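Local coordinates for protein cycloalternan-forming enzyme (Listeria monocytogenes serovar 1/2a, PDB 5F7U) that belongs to glycoside hydrolase family 31, is built around a TIM barrel with several beta domains, and binds glycans at several sites, at residues A[403-406]-A[407-410]. The protein carries 1 engineered substitution. Numbering follows the deposited sequence.
With GLC (alpha-D-glucopyranose), chain F.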
loop_
_atom_site.group_PDB
_atom_site.type_symbol
_atom_site.label_atom_id
_atom_site.label_comp_id
_atom_site.label_asym_id
_atom_site.label_seq_id
_atom_site.Cartn_x
_atom_site.Cartn_y
_atom_site.Cartn_z
ATOM N N SER A 403 2.228 -22.319 19.506
ATOM C CA SER A 403 1.842 -22.211 20.903
ATOM C C SER A 403 0.962 -23.362 21.378
ATOM O O SER A 403 0.598 -24.250 20.607
ATOM C CB SER A 403 1.143 -20.856 21.159
ATOM O OG SER A 403 -0.217 -20.914 20.777
ATOM N N ASP A 404 0.605 -23.313 22.658
ATOM C CA ASP A 404 -0.360 -24.238 23.256
ATOM C C ASP A 404 -1.788 -24.131 22.687
ATOM O O ASP A 404 -2.651 -24.944 23.024
ATOM C CB ASP A 404 -0.360 -24.057 24.795
ATOM C CG ASP A 404 -0.825 -22.660 25.248
ATOM O OD1 ASP A 404 -1.200 -21.807 24.409
ATOM O OD2 ASP A 404 -0.826 -22.407 26.473
ATOM N N GLU A 405 -2.034 -23.117 21.852
ATOM C CA GLU A 405 -3.366 -22.857 21.247
ATOM C C GLU A 405 -4.439 -22.625 22.325
ATOM O O GLU A 405 -5.633 -22.894 22.109
ATOM C CB GLU A 405 -3.785 -24.008 20.302
ATOM C CG GLU A 405 -2.806 -24.264 19.147
ATOM C CD GLU A 405 -2.861 -23.170 18.083
ATOM O OE1 GLU A 405 -3.896 -22.483 17.983
ATOM O OE2 GLU A 405 -1.874 -22.999 17.328
ATOM N N GLU A 406 -3.992 -22.130 23.482
ATOM C CA GLU A 406 -4.876 -21.786 24.579
ATOM C C GLU A 406 -4.556 -20.414 25.143
ATOM O O GLU A 406 -5.413 -19.543 25.144
ATOM C CB GLU A 406 -4.794 -22.840 25.683
ATOM C CG GLU A 406 -5.299 -24.221 25.288
ATOM C CD GLU A 406 -6.792 -24.283 24.984
ATOM O OE1 GLU A 406 -7.538 -23.291 25.171
ATOM O OE2 GLU A 406 -7.235 -25.361 24.520
ATOM N N THR A 407 -3.330 -20.239 25.637
ATOM C CA THR A 407 -2.884 -18.954 26.173
ATOM C C THR A 407 -2.281 -18.077 25.071
ATOM O O THR A 407 -2.269 -16.854 25.179
ATOM C CB THR A 407 -1.795 -19.120 27.251
ATOM O OG1 THR A 407 -0.597 -19.660 26.668
ATOM C CG2 THR A 407 -2.277 -20.032 28.421
ATOM N N TYR A 408 -1.706 -18.717 24.056
ATOM C CA TYR A 408 -0.961 -18.035 22.988
ATOM C C TYR A 408 0.285 -17.275 23.461
ATOM O O TYR A 408 0.783 -16.402 22.751
ATOM C CB TYR A 408 -1.888 -17.163 22.110
ATOM C CG TYR A 408 -2.862 -18.020 21.367
ATOM C CD1 TYR A 408 -2.481 -18.651 20.176
ATOM C CD2 TYR A 408 -4.137 -18.256 21.879
ATOM C CE1 TYR A 408 -3.350 -19.487 19.509
ATOM C CE2 TYR A 408 -5.026 -19.100 21.223
ATOM C CZ TYR A 408 -4.618 -19.701 20.034
ATOM O OH TYR A 408 -5.490 -20.546 19.380
ATOM N N TYR A 409 0.781 -17.590 24.662
ATOM C CA TYR A 409 2.098 -17.104 25.049
ATOM C C TYR A 409 3.030 -18.205 25.568
ATOM O O TYR A 409 4.163 -17.918 25.962
ATOM C CB TYR A 409 2.015 -15.891 25.999
ATOM C CG TYR A 409 1.370 -16.167 27.334
ATOM C CD1 TYR A 409 2.101 -16.745 28.368
ATOM C CD2 TYR A 409 0.032 -15.815 27.573
ATOM C CE1 TYR A 409 1.510 -17.009 29.598
ATOM C CE2 TYR A 409 -0.568 -16.063 28.808
ATOM C CZ TYR A 409 0.180 -16.658 29.811
ATOM O OH TYR A 409 -0.372 -16.906 31.054
ATOM N N ILE A 410 2.557 -19.455 25.526
ATOM C CA ILE A 410 3.314 -20.623 25.987
ATOM C C ILE A 410 3.504 -21.550 24.786
ATOM O O ILE A 410 2.564 -21.774 24.015
ATOM C CB ILE A 410 2.583 -21.350 27.136
ATOM C CG1 ILE A 410 2.430 -20.404 28.342
ATOM C CG2 ILE A 410 3.291 -22.659 27.543
ATOM C CD1 ILE A 410 1.525 -20.933 29.456
HETATM C C1 GLC F . -4.732 -20.581 12.157
HETATM C C2 GLC F . -6.031 -21.114 12.777
HETATM C C3 GLC F . -6.132 -20.747 14.263
HETATM C C4 GLC F . -4.870 -21.155 15.022
HETATM C C5 GLC F . -3.663 -20.498 14.334
HETATM C C6 GLC F . -2.326 -20.745 15.021
HETATM O O2 GLC F . -7.160 -20.555 12.102
HETATM O O3 GLC F . -7.280 -21.372 14.850
HETATM O O4 GLC F . -4.984 -20.728 16.385
HETATM O O5 GLC F . -3.595 -20.941 12.963
HETATM O O6 GLC F . -1.969 -22.121 14.856
#
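Asp404 turns its carboxylate inward and takes hydrogen bonds from Thr407 and Tyr408. OD2 of Asp404 accepts from the hydroxyl OG1 of Thr407 at 2.8 Å, on its syn side but tilted out of the carboxylate plane. OD1 of Asp404 accepts from Thr407 N at 2.9 Å and, through its syn lone pair, from Tyr408 N. A third amide, Glu406 N, reaches the same oxygen from above the carboxylate plane and closes an Asx turn. Three backbone N-H groups and one hydroxyl thus fix the rotation of this carboxylate. They would be expected to favour its charged form. The loop is also tied by its backbone, with Asp404 N giving a 2.8 Å bond to Ile410 O.

Glu405 points its carboxylate to the sugar. Glu405 OE1 accepts from Tyr408 OH at 2.9 Å, on the anti side and tilted out of the carboxylate plane, and from GLC O4 at 2.6 Å. Glu405 OE2 accepts a hydrogen bond from GLC O6, also at 2.6 Å. The Glu405 chain is bent at chi2 (-72°). Its carboxylate plane lies 88° from that of the Tyr408 ring. Residues 403-410 lie in the long loop after strand 396-399 of the TIM barrel, where Glu405 and Tyr408 line a glycan pocket. Asn372 is another partner of this glucose.

Two ST turns shape the backbone: OG of Ser403 accepts from Glu405 N, and OG1 of Thr407 from Tyr409 N. Glu406 OE1 forms salt bridges with Arg471 and Lys462, outside this turn. The Tyr408 ring packs against the peptide backbone, with Glu405 CA over one face in a CH-pi contact, 4.0 Å from the centroid. Ser403 OG meets Tyr408 CD1 obliquely at 3.3 Å. Ile410 CB rests against Asp404 OD2. Farther out, Gln470 of helix 469-481 touches Thr407, Tyr409 and Ile410.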